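Local coordinates for MHP1 (Microbacterium liquefaciens, PDB 2JLN), which mediates the sodium-dependent binding and uptake of 5-aryl-substituted hydantoins as a membrane symporter of the nucleobase-cation-symport-1 family, at residues E8-L13 and Y395-G399; R388-D393 and S456-N462. All coordinates share one frame. Residue numbers count along the deposited sequence, not the author numbering.

Both contacts illustrate how chain ends are fastened to the periphery of a helical membrane transporter, away from its sodium site. They share one element, the run around helix 391-394: contact 2 holds the start of this short helix with the C-terminal tail, and contact 1 uses the chain just after it to hold the N-terminal tail. Their centres lie about 13 Å apart, and G399 CA of contact 1 packs 3.5 Å from D393 OD2 of contact 2. Contact 1 is a surface contact joined chiefly through backbone hydrogen bonds and small apolar touches. Contact 2, partly buried, relies instead on polar side chains: an asparagine, serines and an aspartate, with a salt bridge at the exposed edge.

Contact 1: residues E8-L13 and Y395-G399; sequences EARSLL and YRTKG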
loop_
_atom_site.group_PDB
_atom_site.type_symbol
_atom_site.label_atom_id
_atom_site.label_comp_id
_atom_site.label_asym_id
_atom_site.label_seq_id
_atom_site.Cartn_x
_atom_site.Cartn_y
_atom_site.Cartn_z
ATOM N N GLU A 8 -6.379 -14.834 35.018
ATOM C CA GLU A 8 -5.178 -14.968 34.188
ATOM C C GLU A 8 -5.031 -13.886 33.076
ATOM O O GLU A 8 -4.473 -12.801 33.288
ATOM C CB GLU A 8 -5.110 -16.389 33.591
ATOM C CG GLU A 8 -3.779 -16.769 32.934
ATOM C CD GLU A 8 -2.576 -16.675 33.885
ATOM O OE1 GLU A 8 -1.565 -17.380 33.641
ATOM O OE2 GLU A 8 -2.630 -15.898 34.872
ATOM N N ALA A 9 -5.544 -14.182 31.889
ATOM C CA ALA A 9 -5.259 -13.354 30.728
ATOM C C ALA A 9 -6.451 -12.545 30.215
ATOM O O ALA A 9 -7.529 -13.094 29.949
ATOM C CB ALA A 9 -4.685 -14.229 29.603
ATOM N N ARG A 10 -6.223 -11.242 30.061
ATOM C CA ARG A 10 -7.161 -10.317 29.433
ATOM C C ARG A 10 -7.463 -10.703 27.972
ATOM O O ARG A 10 -6.560 -11.139 27.254
ATOM C CB ARG A 10 -6.542 -8.920 29.480
ATOM C CG ARG A 10 -7.538 -7.784 29.448
ATOM C CD ARG A 10 -6.967 -6.520 30.104
ATOM N NE ARG A 10 -5.988 -5.796 29.287
ATOM C CZ ARG A 10 -6.300 -4.978 28.278
ATOM N NH1 ARG A 10 -7.580 -4.787 27.930
ATOM N NH2 ARG A 10 -5.326 -4.357 27.605
ATOM N N SER A 11 -8.714 -10.546 27.526
ATOM C CA SER A 11 -9.052 -10.827 26.123
ATOM C C SER A 11 -8.937 -9.577 25.246
ATOM O O SER A 11 -9.400 -8.496 25.646
ATOM C CB SER A 11 -10.461 -11.411 25.982
ATOM O OG SER A 11 -10.755 -11.721 24.618
ATOM N N LEU A 12 -8.336 -9.732 24.057
ATOM C CA LEU A 12 -8.114 -8.609 23.133
ATOM C C LEU A 12 -9.035 -8.638 21.906
ATOM O O LEU A 12 -8.904 -7.795 21.012
ATOM C CB LEU A 12 -6.647 -8.545 22.677
ATOM C CG LEU A 12 -5.516 -8.282 23.683
ATOM C CD1 LEU A 12 -4.181 -8.320 22.989
ATOM C CD2 LEU A 12 -5.676 -6.967 24.449
ATOM N N LEU A 13 -9.956 -9.606 21.871
ATOM C CA LEU A 13 -10.874 -9.782 20.737
ATOM C C LEU A 13 -12.081 -8.875 20.873
ATOM O O LEU A 13 -12.582 -8.677 21.978
ATOM C CB LEU A 13 -11.327 -11.241 20.628
ATOM C CG LEU A 13 -12.420 -11.612 19.632
ATOM C CD1 LEU A 13 -12.399 -10.743 18.443
ATOM C CD2 LEU A 13 -12.211 -13.019 19.173
ATOM N N TYR A 395 -4.975 -13.348 20.418
ATOM C CA TYR A 395 -6.004 -12.471 20.915
ATOM C C TYR A 395 -6.040 -12.447 22.437
ATOM O O TYR A 395 -7.065 -12.074 23.052
ATOM C CB TYR A 395 -7.345 -12.864 20.329
ATOM C CG TYR A 395 -7.470 -12.501 18.893
ATOM C CD1 TYR A 395 -7.205 -13.429 17.904
ATOM C CD2 TYR A 395 -7.831 -11.217 18.520
ATOM C CE1 TYR A 395 -7.308 -13.090 16.574
ATOM C CE2 TYR A 395 -7.928 -10.859 17.185
ATOM C CZ TYR A 395 -7.670 -11.800 16.223
ATOM O OH TYR A 395 -7.769 -11.455 14.907
ATOM N N ARG A 396 -4.913 -12.822 23.044
ATOM C CA ARG A 396 -4.849 -12.974 24.488
ATOM C C ARG A 396 -3.562 -12.392 25.000
ATOM O O ARG A 396 -2.508 -12.706 24.496
ATOM C CB ARG A 396 -4.907 -14.466 24.843
ATOM C CG ARG A 396 -5.826 -14.817 26.022
ATOM C CD ARG A 396 -6.282 -16.265 25.947
ATOM N NE ARG A 396 -6.859 -16.587 24.636
ATOM C CZ ARG A 396 -8.105 -16.282 24.253
ATOM N NH1 ARG A 396 -8.925 -15.633 25.078
ATOM N NH2 ARG A 396 -8.537 -16.624 23.042
ATOM N N THR A 397 -3.660 -11.554 26.009
ATOM C CA THR A 397 -2.524 -10.982 26.732
ATOM C C THR A 397 -1.391 -11.920 27.261
ATOM O O THR A 397 -0.203 -11.567 27.237
ATOM C CB THR A 397 -3.117 -10.195 27.902
ATOM O OG1 THR A 397 -3.333 -8.841 27.488
ATOM C CG2 THR A 397 -2.242 -10.269 29.156
ATOM N N LYS A 398 -1.749 -13.097 27.769
ATOM C CA LYS A 398 -0.744 -14.054 28.252
ATOM C C LYS A 398 -0.845 -15.396 27.535
ATOM O O LYS A 398 -1.761 -16.156 27.780
ATOM C CB LYS A 398 -0.897 -14.264 29.751
ATOM C CG LYS A 398 -0.809 -12.965 30.521
ATOM C CD LYS A 398 -0.418 -13.176 31.969
ATOM C CE LYS A 398 0.178 -11.902 32.561
ATOM N NZ LYS A 398 0.270 -12.018 34.054
ATOM N N GLY A 399 0.092 -15.682 26.642
ATOM C CA GLY A 399 0.042 -16.896 25.851
ATOM C C GLY A 399 1.399 -17.126 25.230
ATOM O O GLY A 399 2.390 -16.567 25.703
#
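Residues 8-13 and 395-399 run nearly antiparallel, their directions 164° apart, and two hydrogen bonds tie the backbones: L12 N to Y395 O at 2.8 Å and T397 N to R10 O at 3.2 Å. They flank S11 and R396, a non-hydrogen-bonded antiparallel pair with CA atoms 5.0 Å apart. The CA-to-CB bonds of A9, L12, T397 and K398 point toward the other segment, that of R396 away. The t rotamer of S11 leaves its OG 4.3 Å from R396 NH1, a loose approach, while R396, with chi1 between wells at -137°, brings CG within 3.8 Å of A9 CB. Such a single beta bridge, in a chain otherwise without strands, supplies main-chain pairing to which side-chain packing adds; here it joins the segment preceding the first transmembrane helix to the loop between helices 391-394 and 409-423. T397 directs OG1 to within 3.8 Å of R10 CB and 4.3 Å of L12 CD2, L12 being in the mt conformation. K398, m at chi1 and extended beyond, sets its CB 3.8 Å from A9 CB. Y395, chi1 -73°, lays its ring beside L13, with CD2 4.1 Å from L13 CB, and its OH hydrogen-bonds to N17 O.

Contact 2: residues R388-D393 and S456-N462; sequences RISLHD and SEAESRN
N462 (chi1 -85°, m; chi2 -16°) lies over the I389-L391 backbone and clamps it with both ends of its amide: ND2 donates to I389 O at 2.9 Å, and OD1 accepts from L391 N at 2.9 Å. In residues 388-393 the chain is extended through S390 and turns helical at L391, so S390 is the N-cap of helix 391-394. Opposing it, S456 is extended and 457-460 form a 3-10 turn before N462 (phi/psi -54/-42°). CA atoms approach to 4.4 Å for S390-E459, 5.8 Å for L391-N462 and 5.9 Å for H392-A458. D393 (chi1 m) gathers two hydroxyls on OD1: S390 OG (chi1 t) at 2.6 Å and S456 OG at 3.1 Å. At the exposed edge R388, with chi1 and chi2 t and chi3 82° (p), presents NH1 to E459 OE2 in a 2.7 Å salt bridge. With N462 OD1 accepting the first helical amide and D393 OD1 taking a hydroxyl from each segment, polar groups of both segments are paired across the contact.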
loop_
_atom_site.group_PDB
_atom_site.type_symbol
_atom_site.label_atom_id
_atom_site.label_comp_id
_atom_site.label_asym_id
_atom_site.label_seq_id
_atom_site.Cartn_x
_atom_site.Cartn_y
_atom_site.Cartn_z
ATOM N N ARG A 388 2.480 -22.725 11.100
ATOM C CA ARG A 388 1.704 -23.309 12.179
ATOM C C ARG A 388 1.469 -22.287 13.309
ATOM O O ARG A 388 2.314 -22.087 14.179
ATOM C CB ARG A 388 2.388 -24.591 12.673
ATOM C CG ARG A 388 1.565 -25.437 13.627
ATOM C CD ARG A 388 1.898 -26.915 13.498
ATOM N NE ARG A 388 3.092 -27.310 14.250
ATOM C CZ ARG A 388 3.088 -27.673 15.539
ATOM N NH1 ARG A 388 1.950 -27.679 16.239
ATOM N NH2 ARG A 388 4.225 -28.031 16.140
ATOM N N ILE A 389 0.310 -21.637 13.295
ATOM C CA ILE A 389 0.084 -20.531 14.213
ATOM C C ILE A 389 -1.111 -20.747 15.147
ATOM O O ILE A 389 -1.963 -21.605 14.890
ATOM C CB ILE A 389 -0.121 -19.265 13.431
ATOM C CG1 ILE A 389 -1.544 -19.181 12.920
ATOM C CG2 ILE A 389 0.805 -19.246 12.253
ATOM C CD1 ILE A 389 -1.891 -17.799 12.514
ATOM N N SER A 390 -1.178 -19.976 16.232
ATOM C CA SER A 390 -2.261 -20.139 17.198
ATOM C C SER A 390 -3.150 -18.903 17.335
ATOM O O SER A 390 -2.876 -18.045 18.152
ATOM C CB SER A 390 -1.704 -20.541 18.567
ATOM O OG SER A 390 -2.727 -20.620 19.540
ATOM N N LEU A 391 -4.227 -18.813 16.565
ATOM C CA LEU A 391 -5.142 -17.696 16.765
ATOM C C LEU A 391 -5.495 -17.458 18.240
ATOM O O LEU A 391 -5.563 -16.323 18.694
ATOM C CB LEU A 391 -6.423 -17.868 15.965
ATOM C CG LEU A 391 -6.358 -18.126 14.473
ATOM C CD1 LEU A 391 -7.609 -17.581 13.864
ATOM C CD2 LEU A 391 -5.196 -17.453 13.882
ATOM N N HIS A 392 -5.728 -18.523 18.991
ATOM C CA HIS A 392 -6.099 -18.376 20.401
ATOM C C HIS A 392 -5.185 -17.385 21.107
ATOM O O HIS A 392 -5.643 -16.498 21.840
ATOM C CB HIS A 392 -6.049 -19.746 21.103
ATOM C CG HIS A 392 -6.346 -19.703 22.572
ATOM N ND1 HIS A 392 -7.627 -19.547 23.072
ATOM C CD2 HIS A 392 -5.533 -19.827 23.650
ATOM C CE1 HIS A 392 -7.583 -19.561 24.392
ATOM N NE2 HIS A 392 -6.324 -19.720 24.769
ATOM N N ASP A 393 -3.888 -17.532 20.873
ATOM C CA ASP A 393 -2.905 -16.770 21.635
ATOM C C ASP A 393 -2.678 -15.357 21.120
ATOM O O ASP A 393 -2.185 -14.522 21.867
ATOM C CB ASP A 393 -1.576 -17.525 21.731
ATOM C CG ASP A 393 -1.719 -18.892 22.414
ATOM O OD1 ASP A 393 -2.523 -19.722 21.918
ATOM O OD2 ASP A 393 -1.019 -19.137 23.434
ATOM N N SER A 456 1.487 -24.070 20.288
ATOM C CA SER A 456 0.593 -24.161 21.443
ATOM C C SER A 456 -0.574 -25.126 21.257
ATOM O O SER A 456 -1.028 -25.384 20.136
ATOM C CB SER A 456 0.106 -22.772 21.894
ATOM O OG SER A 456 -1.241 -22.517 21.541
ATOM N N GLU A 457 -1.049 -25.673 22.368
ATOM C CA GLU A 457 -2.155 -26.611 22.311
ATOM C C GLU A 457 -3.445 -25.942 21.822
ATOM O O GLU A 457 -4.257 -26.572 21.131
ATOM C CB GLU A 457 -2.381 -27.250 23.677
ATOM C CG GLU A 457 -1.162 -27.952 24.225
ATOM C CD GLU A 457 -1.517 -29.052 25.220
ATOM O OE1 GLU A 457 -2.233 -28.770 26.216
ATOM O OE2 GLU A 457 -1.070 -30.203 25.002
ATOM N N ALA A 458 -3.629 -24.670 22.176
ATOM C CA ALA A 458 -4.884 -23.992 21.894
ATOM C C ALA A 458 -5.047 -23.799 20.397
ATOM O O ALA A 458 -6.086 -23.337 19.914
ATOM C CB ALA A 458 -4.953 -22.660 22.633
ATOM N N GLU A 459 -4.015 -24.174 19.655
ATOM C CA GLU A 459 -4.055 -24.010 18.218
ATOM C C GLU A 459 -5.061 -24.934 17.556
ATOM O O GLU A 459 -5.249 -24.905 16.339
ATOM C CB GLU A 459 -2.692 -24.263 17.627
ATOM C CG GLU A 459 -2.385 -25.692 17.420
ATOM C CD GLU A 459 -1.482 -25.857 16.229
ATOM O OE1 GLU A 459 -1.939 -25.521 15.099
ATOM O OE2 GLU A 459 -0.317 -26.295 16.434
ATOM N N SER A 460 -5.707 -25.762 18.358
ATOM C CA SER A 460 -6.717 -26.646 17.824
ATOM C C SER A 460 -8.058 -25.922 17.728
ATOM O O SER A 460 -8.957 -26.376 17.026
ATOM C CB SER A 460 -6.818 -27.911 18.663
ATOM O OG SER A 460 -6.827 -27.575 20.037
ATOM N N ARG A 461 -8.188 -24.780 18.397
ATOM C CA ARG A 461 -9.408 -23.972 18.240
ATOM C C ARG A 461 -9.419 -23.053 16.979
ATOM O O ARG A 461 -10.373 -22.278 16.778
ATOM C CB ARG A 461 -9.710 -23.153 19.510
ATOM C CG ARG A 461 -9.492 -23.910 20.828
ATOM C CD ARG A 461 -10.236 -23.285 22.025
ATOM N NE ARG A 461 -10.341 -21.824 21.967
ATOM C CZ ARG A 461 -11.442 -21.153 21.587
ATOM N NH1 ARG A 461 -12.557 -21.815 21.223
ATOM N NH2 ARG A 461 -11.432 -19.809 21.565
ATOM N N ASN A 462 -8.378 -23.137 16.137
ATOM C CA ASN A 462 -8.240 -22.215 14.999
ATOM C C ASN A 462 -9.480 -22.178 14.104
ATOM O O ASN A 462 -9.914 -21.118 13.643
ATOM C CB ASN A 462 -7.013 -22.560 14.137
ATOM C CG ASN A 462 -5.723 -21.950 14.655
ATOM O OD1 ASN A 462 -5.730 -21.038 15.485
ATOM N ND2 ASN A 462 -4.602 -22.454 14.160
#